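Local coordinates for universal stress protein (Archaeoglobus fulgidus, PDB 6HCD) that is of unknown function but belongs to the universal stress protein A family and probably takes part in the cellular response to stress, at residues M25-A30 against A118-I123; Y57-L62 against D107-F112; F112-D117 against A147-I152. All coordinates share one frame; numbering follows the deposited sequence.

Contact 1 (M25-A30 against A118-I123)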
loop_
_atom_site.group_PDB
_atom_site.type_symbol
_atom_site.label_atom_id
_atom_site.label_comp_id
_atom_site.label_asym_id
_atom_site.label_seq_id
_atom_site.Cartn_x
_atom_site.Cartn_y
_atom_site.Cartn_z
HETATM N N MSE A 25 12.630 -6.274 -11.547
HETATM C CA MSE A 25 11.739 -6.459 -10.420
HETATM C C MSE A 25 10.349 -6.014 -10.885
HETATM O O MSE A 25 10.104 -4.828 -11.127
HETATM C CB MSE A 25 12.260 -5.602 -9.298
HETATM C CG MSE A 25 13.630 -6.135 -8.866
HETATM SE SE MSE A 25 14.291 -5.078 -7.366
HETATM C CE MSE A 25 14.222 -3.245 -8.109
ATOM N N PRO A 26 9.385 -6.943 -11.027
ATOM C CA PRO A 26 8.059 -6.572 -11.526
ATOM C C PRO A 26 7.174 -5.888 -10.472
ATOM O O PRO A 26 7.448 -5.969 -9.236
ATOM C CB PRO A 26 7.458 -7.931 -11.888
ATOM C CG PRO A 26 8.086 -8.893 -10.894
ATOM C CD PRO A 26 9.500 -8.375 -10.684
ATOM N N ILE A 27 6.094 -5.278 -10.962
ATOM C CA ILE A 27 4.945 -4.948 -10.140
ATOM C C ILE A 27 4.049 -6.196 -10.117
ATOM O O ILE A 27 3.694 -6.712 -11.180
ATOM C CB ILE A 27 4.196 -3.724 -10.725
ATOM C CG1 ILE A 27 5.039 -2.447 -10.719
ATOM C CG2 ILE A 27 2.855 -3.508 -10.039
ATOM C CD1 ILE A 27 5.352 -1.933 -9.327
ATOM N N VAL A 28 3.666 -6.655 -8.924
ATOM C CA VAL A 28 2.745 -7.781 -8.777
ATOM C C VAL A 28 1.372 -7.215 -8.424
ATOM O O VAL A 28 1.269 -6.399 -7.520
ATOM C CB VAL A 28 3.226 -8.769 -7.698
ATOM C CG1 VAL A 28 2.157 -9.774 -7.299
ATOM C CG2 VAL A 28 4.499 -9.472 -8.133
ATOM N N VAL A 29 0.339 -7.650 -9.144
ATOM C CA VAL A 29 -1.006 -7.214 -8.873
ATOM C C VAL A 29 -1.861 -8.464 -8.639
ATOM O O VAL A 29 -1.827 -9.405 -9.419
ATOM C CB VAL A 29 -1.551 -6.295 -9.985
ATOM C CG1 VAL A 29 -1.520 -6.941 -11.355
ATOM C CG2 VAL A 29 -2.938 -5.803 -9.643
ATOM N N ALA A 30 -2.561 -8.493 -7.497
ATOM C CA ALA A 30 -3.459 -9.567 -7.143
ATOM C C ALA A 30 -4.888 -9.160 -7.524
ATOM O O ALA A 30 -5.358 -8.119 -7.107
ATOM C CB ALA A 30 -3.342 -9.870 -5.674
ATOM N N ALA A 118 9.516 -8.723 -6.287
ATOM C CA ALA A 118 8.609 -7.667 -6.743
ATOM C C ALA A 118 9.002 -6.327 -6.115
ATOM O O ALA A 118 9.466 -6.283 -4.950
ATOM C CB ALA A 118 7.183 -8.023 -6.377
ATOM N N ILE A 119 8.799 -5.245 -6.870
ATOM C CA ILE A 119 8.995 -3.881 -6.350
ATOM C C ILE A 119 7.886 -3.595 -5.327
ATOM O O ILE A 119 8.113 -2.959 -4.291
ATOM C CB ILE A 119 8.981 -2.842 -7.491
ATOM C CG1 ILE A 119 10.166 -3.019 -8.441
ATOM C CG2 ILE A 119 8.930 -1.431 -6.925
ATOM C CD1 ILE A 119 10.152 -2.112 -9.650
ATOM N N ALA A 120 6.667 -4.040 -5.658
ATOM C CA ALA A 120 5.514 -3.853 -4.792
ATOM C C ALA A 120 4.413 -4.831 -5.204
ATOM O O ALA A 120 4.436 -5.386 -6.322
ATOM C CB ALA A 120 5.017 -2.423 -4.870
ATOM N N ILE A 121 3.484 -5.045 -4.266
ATOM C CA ILE A 121 2.229 -5.744 -4.500
ATOM C C ILE A 121 1.121 -4.691 -4.546
ATOM O O ILE A 121 1.043 -3.852 -3.673
ATOM C CB ILE A 121 1.942 -6.782 -3.400
ATOM C CG1 ILE A 121 3.121 -7.730 -3.177
ATOM C CG2 ILE A 121 0.646 -7.525 -3.680
ATOM C CD1 ILE A 121 2.975 -8.570 -1.935
ATOM N N VAL A 122 0.268 -4.773 -5.556
ATOM C CA VAL A 122 -0.885 -3.884 -5.639
ATOM C C VAL A 122 -2.137 -4.750 -5.459
ATOM O O VAL A 122 -2.257 -5.777 -6.115
ATOM C CB VAL A 122 -0.917 -3.108 -6.968
ATOM C CG1 VAL A 122 -2.013 -2.063 -6.965
ATOM C CG2 VAL A 122 0.418 -2.493 -7.310
ATOM N N ILE A 123 -3.017 -4.341 -4.537
ATOM C CA ILE A 123 -4.178 -5.122 -4.176
ATOM C C ILE A 123 -5.365 -4.194 -3.930
ATOM O O ILE A 123 -5.193 -3.047 -3.501
ATOM C CB ILE A 123 -3.882 -6.011 -2.951
ATOM C CG1 ILE A 123 -4.908 -7.132 -2.823
ATOM C CG2 ILE A 123 -3.752 -5.181 -1.677
ATOM C CD1 ILE A 123 -4.410 -8.311 -1.998
#

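Contact 2 (Y57-L62 against D107-F112)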
loop_
_atom_site.group_PDB
_atom_site.type_symbol
_atom_site.label_atom_id
_atom_site.label_comp_id
_atom_site.label_asym_id
_atom_site.label_seq_id
_atom_site.Cartn_x
_atom_site.Cartn_y
_atom_site.Cartn_z
ATOM N N TYR A 57 3.077 -8.444 -13.261
ATOM C CA TYR A 57 2.688 -9.839 -13.097
ATOM C C TYR A 57 1.337 -9.873 -12.384
ATOM O O TYR A 57 1.247 -9.475 -11.236
ATOM C CB TYR A 57 3.716 -10.613 -12.272
ATOM C CG TYR A 57 5.040 -10.886 -12.934
ATOM C CD1 TYR A 57 5.371 -10.373 -14.182
ATOM C CD2 TYR A 57 6.002 -11.634 -12.263
ATOM C CE1 TYR A 57 6.608 -10.619 -14.762
ATOM C CE2 TYR A 57 7.244 -11.882 -12.825
ATOM C CZ TYR A 57 7.547 -11.371 -14.075
ATOM O OH TYR A 57 8.760 -11.625 -14.632
ATOM N N VAL A 58 0.300 -10.344 -13.088
ATOM C CA VAL A 58 -1.029 -10.416 -12.538
ATOM C C VAL A 58 -1.221 -11.819 -11.963
ATOM O O VAL A 58 -1.047 -12.807 -12.687
ATOM C CB VAL A 58 -2.107 -10.121 -13.600
ATOM C CG1 VAL A 58 -3.472 -10.052 -12.971
ATOM C CG2 VAL A 58 -1.838 -8.853 -14.383
ATOM N N VAL A 59 -1.608 -11.898 -10.684
ATOM C CA VAL A 59 -1.728 -13.195 -10.016
ATOM C C VAL A 59 -3.150 -13.400 -9.501
ATOM O O VAL A 59 -3.847 -12.438 -9.098
ATOM C CB VAL A 59 -0.720 -13.353 -8.873
ATOM C CG1 VAL A 59 0.690 -13.214 -9.404
ATOM C CG2 VAL A 59 -0.972 -12.365 -7.744
ATOM N N HIS A 60 -3.562 -14.668 -9.526
ATOM C CA HIS A 60 -4.738 -15.146 -8.829
ATOM C C HIS A 60 -4.415 -16.535 -8.260
ATOM O O HIS A 60 -3.847 -17.347 -8.962
ATOM C CB HIS A 60 -5.965 -15.203 -9.745
ATOM C CG HIS A 60 -7.193 -15.587 -9.000
ATOM N ND1 HIS A 60 -8.021 -14.652 -8.415
ATOM C CD2 HIS A 60 -7.732 -16.796 -8.727
ATOM C CE1 HIS A 60 -9.032 -15.265 -7.820
ATOM N NE2 HIS A 60 -8.874 -16.588 -7.995
ATOM N N SER A 61 -4.809 -16.771 -7.004
ATOM C CA SER A 61 -4.453 -17.950 -6.229
ATOM C C SER A 61 -5.678 -18.837 -5.987
ATOM O O SER A 61 -6.712 -18.338 -5.556
ATOM C CB SER A 61 -3.835 -17.534 -4.924
ATOM O OG SER A 61 -3.666 -18.657 -4.061
ATOM N N LEU A 62 -5.537 -20.146 -6.242
ATOM C CA LEU A 62 -6.498 -21.195 -5.839
ATOM C C LEU A 62 -5.752 -22.314 -5.116
ATOM O O LEU A 62 -4.596 -22.579 -5.433
ATOM C CB LEU A 62 -7.186 -21.777 -7.078
ATOM C CG LEU A 62 -7.889 -20.778 -7.992
ATOM C CD1 LEU A 62 -8.168 -21.417 -9.323
ATOM C CD2 LEU A 62 -9.154 -20.263 -7.336
ATOM N N ASP A 107 -0.942 -16.010 1.635
ATOM C CA ASP A 107 0.411 -16.611 1.715
ATOM C C ASP A 107 0.979 -16.813 0.304
ATOM O O ASP A 107 2.169 -16.619 0.065
ATOM C CB ASP A 107 0.400 -17.966 2.423
ATOM C CG ASP A 107 0.074 -17.893 3.898
ATOM O OD1 ASP A 107 0.755 -17.142 4.597
ATOM O OD2 ASP A 107 -0.851 -18.596 4.321
ATOM N N ASP A 108 0.102 -17.224 -0.621
ATOM C CA ASP A 108 0.468 -17.499 -1.984
ATOM C C ASP A 108 0.974 -16.219 -2.665
ATOM O O ASP A 108 2.004 -16.236 -3.337
ATOM C CB ASP A 108 -0.725 -18.088 -2.742
ATOM C CG ASP A 108 -0.360 -19.138 -3.773
ATOM O OD1 ASP A 108 0.812 -19.482 -3.869
ATOM O OD2 ASP A 108 -1.276 -19.621 -4.455
ATOM N N ILE A 109 0.219 -15.126 -2.510
ATOM C CA ILE A 109 0.535 -13.835 -3.122
ATOM C C ILE A 109 1.858 -13.321 -2.532
ATOM O O ILE A 109 2.724 -12.854 -3.258
ATOM C CB ILE A 109 -0.639 -12.849 -2.914
ATOM C CG1 ILE A 109 -1.865 -13.254 -3.747
ATOM C CG2 ILE A 109 -0.222 -11.421 -3.202
ATOM C CD1 ILE A 109 -3.178 -12.716 -3.229
ATOM N N VAL A 110 1.983 -13.396 -1.209
ATOM C CA VAL A 110 3.148 -12.868 -0.491
ATOM C C VAL A 110 4.408 -13.645 -0.906
ATOM O O VAL A 110 5.460 -13.051 -1.196
ATOM C CB VAL A 110 2.886 -12.902 1.032
ATOM C CG1 VAL A 110 4.156 -12.975 1.859
ATOM C CG2 VAL A 110 2.003 -11.722 1.458
ATOM N N ASP A 111 4.300 -14.975 -0.969
ATOM C CA ASP A 111 5.435 -15.818 -1.347
ATOM C C ASP A 111 5.818 -15.567 -2.812
ATOM O O ASP A 111 6.985 -15.473 -3.128
ATOM C CB ASP A 111 5.128 -17.297 -1.103
ATOM C CG ASP A 111 5.063 -17.659 0.367
ATOM O OD1 ASP A 111 5.463 -16.821 1.204
ATOM O OD2 ASP A 111 4.592 -18.764 0.657
ATOM N N PHE A 112 4.818 -15.462 -3.699
ATOM C CA PHE A 112 5.056 -15.175 -5.106
ATOM C C PHE A 112 5.849 -13.867 -5.260
ATOM O O PHE A 112 6.820 -13.818 -6.023
ATOM C CB PHE A 112 3.743 -15.073 -5.890
ATOM C CG PHE A 112 3.951 -14.812 -7.358
ATOM C CD1 PHE A 112 4.313 -15.842 -8.210
ATOM C CD2 PHE A 112 3.836 -13.532 -7.885
ATOM C CE1 PHE A 112 4.526 -15.606 -9.555
ATOM C CE2 PHE A 112 4.038 -13.298 -9.237
ATOM C CZ PHE A 112 4.408 -14.331 -10.064
HETATM O O HOH W 1 -2.249 -22.105 -3.971
#

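Contact 3 (F112-D117 against A147-I152)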
loop_
_atom_site.group_PDB
_atom_site.type_symbol
_atom_site.label_atom_id
_atom_site.label_comp_id
_atom_site.label_asym_id
_atom_site.label_seq_id
_atom_site.Cartn_x
_atom_site.Cartn_y
_atom_site.Cartn_z
ATOM N N PHE A 112 4.818 -15.462 -3.699
ATOM C CA PHE A 112 5.056 -15.175 -5.106
ATOM C C PHE A 112 5.849 -13.867 -5.260
ATOM O O PHE A 112 6.820 -13.818 -6.023
ATOM C CB PHE A 112 3.743 -15.073 -5.890
ATOM C CG PHE A 112 3.951 -14.812 -7.358
ATOM C CD1 PHE A 112 4.313 -15.842 -8.210
ATOM C CD2 PHE A 112 3.836 -13.532 -7.885
ATOM C CE1 PHE A 112 4.526 -15.606 -9.555
ATOM C CE2 PHE A 112 4.038 -13.298 -9.237
ATOM C CZ PHE A 112 4.408 -14.331 -10.064
ATOM N N ALA A 113 5.415 -12.814 -4.553
ATOM C CA ALA A 113 6.062 -11.506 -4.607
ATOM C C ALA A 113 7.538 -11.619 -4.187
ATOM O O ALA A 113 8.394 -10.999 -4.795
ATOM C CB ALA A 113 5.319 -10.526 -3.740
ATOM N N ASP A 114 7.814 -12.409 -3.153
ATOM C CA ASP A 114 9.216 -12.648 -2.709
ATOM C C ASP A 114 9.987 -13.436 -3.779
ATOM O O ASP A 114 11.138 -13.139 -4.069
ATOM C CB ASP A 114 9.250 -13.351 -1.352
ATOM C CG ASP A 114 8.835 -12.468 -0.193
ATOM O OD1 ASP A 114 8.805 -11.229 -0.374
ATOM O OD2 ASP A 114 8.521 -13.028 0.881
ATOM N N GLU A 115 9.334 -14.432 -4.382
ATOM C CA GLU A 115 9.973 -15.320 -5.359
ATOM C C GLU A 115 10.421 -14.525 -6.595
ATOM O O GLU A 115 11.448 -14.844 -7.173
ATOM C CB GLU A 115 9.037 -16.465 -5.745
ATOM C CG GLU A 115 8.872 -17.500 -4.646
ATOM C CD GLU A 115 7.558 -18.266 -4.642
ATOM O OE1 GLU A 115 6.826 -18.198 -5.633
ATOM O OE2 GLU A 115 7.268 -18.914 -3.634
ATOM N N VAL A 116 9.648 -13.511 -7.004
ATOM C CA VAL A 116 9.951 -12.744 -8.220
ATOM C C VAL A 116 10.636 -11.416 -7.868
ATOM O O VAL A 116 10.867 -10.602 -8.764
ATOM C CB VAL A 116 8.710 -12.520 -9.103
ATOM C CG1 VAL A 116 8.065 -13.840 -9.477
ATOM C CG2 VAL A 116 7.708 -11.573 -8.461
ATOM N N ASP A 117 10.947 -11.199 -6.587
ATOM C CA ASP A 117 11.607 -9.985 -6.105
ATOM C C ASP A 117 10.832 -8.735 -6.559
ATOM O O ASP A 117 11.413 -7.807 -7.130
ATOM C CB ASP A 117 13.070 -9.934 -6.556
ATOM C CG ASP A 117 13.917 -8.904 -5.817
ATOM O OD1 ASP A 117 13.567 -8.545 -4.684
ATOM O OD2 ASP A 117 14.923 -8.461 -6.388
ATOM N N ALA A 147 3.119 -9.510 4.066
ATOM C CA ALA A 147 4.031 -9.257 2.950
ATOM C C ALA A 147 5.398 -8.793 3.456
ATOM O O ALA A 147 5.469 -8.059 4.426
ATOM C CB ALA A 147 3.438 -8.253 1.999
ATOM N N ASN A 148 6.452 -9.185 2.741
ATOM C CA ASN A 148 7.789 -8.585 2.928
ATOM C C ASN A 148 7.954 -7.371 2.009
ATOM O O ASN A 148 8.645 -6.420 2.371
ATOM C CB ASN A 148 8.867 -9.653 2.813
ATOM C CG ASN A 148 8.680 -10.691 3.893
ATOM O OD1 ASN A 148 8.632 -10.361 5.081
ATOM N ND2 ASN A 148 8.541 -11.944 3.489
ATOM N N LYS A 149 7.174 -7.342 0.924
ATOM C CA LYS A 149 7.309 -6.295 -0.072
ATOM C C LYS A 149 6.364 -5.151 0.279
ATOM O O LYS A 149 5.418 -5.344 1.033
ATOM C CB LYS A 149 7.024 -6.875 -1.453
ATOM C CG LYS A 149 8.039 -7.901 -1.926
ATOM C CD LYS A 149 9.467 -7.394 -1.979
ATOM C CE LYS A 149 10.442 -8.425 -2.496
ATOM N NZ LYS A 149 10.920 -9.335 -1.428
ATOM N N PRO A 150 6.597 -3.931 -0.244
ATOM C CA PRO A 150 5.606 -2.861 -0.129
ATOM C C PRO A 150 4.240 -3.318 -0.672
ATOM O O PRO A 150 4.207 -4.040 -1.676
ATOM C CB PRO A 150 6.192 -1.760 -1.017
ATOM C CG PRO A 150 7.693 -2.000 -0.944
ATOM C CD PRO A 150 7.819 -3.514 -0.974
ATOM N N VAL A 151 3.146 -2.922 0.001
ATOM C CA VAL A 151 1.784 -3.244 -0.488
ATOM C C VAL A 151 1.036 -1.935 -0.737
ATOM O O VAL A 151 0.909 -1.101 0.162
ATOM C CB VAL A 151 1.008 -4.153 0.487
ATOM C CG1 VAL A 151 -0.400 -4.469 -0.031
ATOM C CG2 VAL A 151 1.774 -5.426 0.794
ATOM N N ILE A 152 0.573 -1.777 -1.976
ATOM C CA ILE A 152 -0.184 -0.628 -2.401
ATOM C C ILE A 152 -1.667 -1.031 -2.402
ATOM O O ILE A 152 -2.084 -1.957 -3.121
ATOM C CB ILE A 152 0.298 -0.154 -3.784
ATOM C CG1 ILE A 152 1.800 0.160 -3.776
ATOM C CG2 ILE A 152 -0.537 1.016 -4.278
ATOM C CD1 ILE A 152 2.377 0.486 -5.131
HETATM O O HOH W 2 6.221 -10.477 -0.046
HETATM O O HOH W 3 12.481 -11.262 -2.868
#

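Contact 1 (M25-A30 against A118-I123)
I119 crosses the chain of M25, a selenomethionine, at about a right angle. Its CG1 lies 3.4 Å from CB of M25, tighter than usual for two carbons. Its CD1 comes within 3.1 Å of O of M25, a buried carbonyl oxygen with no partner in the model. I27 comes to the same residue, its CD1 4.2 Å from CB of I119. With an alanine here CG1 and CD1 are gone, and M25 would probably lose this packing partner and be freer to move, while CB could still touch I27. The backbone N of I119 donates to O of P26 over 2.8 Å, tilted 25° from the carbonyl plane. V28 then takes over the pairing: its N donates to O of A120 at 3.0 Å, and its O accepts from N of V122 at 2.7 Å. This is parallel pairing, and a bond from N of A30 to O of V122 continues it. Strands 27-30 and 120-128 sit side by side in the mainly parallel sheet of a Rossmann-like alpha/beta fold, and strand 56-62 flanks strand 27-30 on its other edge. On one face of this sheet, V28 has CG1 anti to its nitrogen (chi1 167°). This places CG2 beside that nitrogen, 3.5 Å from CB of A118. F112 and V116 also pack on V28 there. V122 points to the opposite face, as I27 and V29 do. Its CG2 meets CG2 of I27 at 3.8 Å. Helix 36-52 covers that face, with A45 touching I27 and both V41 and L42 touching V29.

Contact 2 (Y57-L62 against D107-F112)
V59 sends CG1 over one face of the F112 ring, 3.4 Å from CE2. The methyl lies nearer the CE2 and CD2 side of the ring than its far side. Y57 meets the same ring obliquely, with CD2 at 3.8 Å from CZ of F112, and the two side chains cross at about a right angle. F112 extends from its helix with CG anti to the backbone N (chi1 -179°), which carries the ring across to the strand. The other methyl of V59, CG2, is 4.2 Å from CG1 of I109, a looser apolar touch. Farther along the strand the chemistry becomes polar. OG of S61 donates to OD2 of D108 over 2.6 Å, using the anti lone pair of that oxygen. S61 holds OG anti to its own N (chi1 171°), which turns the hydroxyl to the carboxylate. A water lies 2.7 Å from OD2 of D108 and 2.8 Å from O of L62, and may link the helix to the strand a second time. In the next shell, R101 makes a salt bridge to OD1 of D108 and probably helps to fix the carboxylate. The ring of H97 meets those of Y57 and F112. A30 touches V59 and I109 from the neighbouring strand. The axes of strand 57-62 and helix 107-112 approach to 8.6 Å and run at 140°. Helix 105-115 joins strand 94-100 to strand 120-128, passing over strands 56-62 and 27-30 between them. It is the helix of a beta-alpha-beta crossover, as in Rossmann-like folds.

Contact 3 (F112-D117 against A147-I152)
A113 and K149 bring their CA atoms to 7.0 Å where the end of helix 105-115 passes the loop before strand 151-154. The helix stops in a Schellman motif, with D117 at positive phi. D114, in the last turn, carries the contact. Its OD2 accepts from ND2 of N148 at 2.8 Å on the syn side. The oxygen lies in the amide plane, and carboxylate and amide are nearly coplanar, 17° apart. OD1 of D114 takes a salt bridge from NZ of K149 at 3.0 Å. The ammonium comes from above the carboxylate, 37° out of its plane. K149 bends at chi2 (-58°) and again at chi4, which turns NZ to D114. Its CG rests 4.2 Å from CB of A113. One water bridges OD1 of D114, at 2.7 Å, to the backbone N of N148. Another accepts from NZ of K149 and donates to O of D114 at 2.6 Å, with a weak bond to OD1 of D117. The amide of N148 has a second partner: its OD1 bonds K127 of the second subunit. Both carboxylate oxygens of D114 are thus held by direct bonds, which limits rotation of the group. The charge of K149 probably offsets both D114 and the negative end of the helix.

Contacts 1 and 2 are buried, while contact 3 lies at the surface beside the second subunit. Contact 1 joins two neighbouring strands by backbone bonds and aliphatic side chains. Contact 2 lays helix 105-115 on the same sheet through aromatic and aliphatic packing, with one serine-aspartate bond toward the end of the strand. Contact 3 uses the end of that helix, and its chemistry is charge, amide and water. Contacts 2 and 3 use successive turns of helix 105-115; F112 lies in both but packs across only contact 2. Backbone bonds join strand 27-30 to strand 56-62, tying contact 1 to contact 2. Similar bonds from I121 to P150 and I152 tie contact 1 to contact 3.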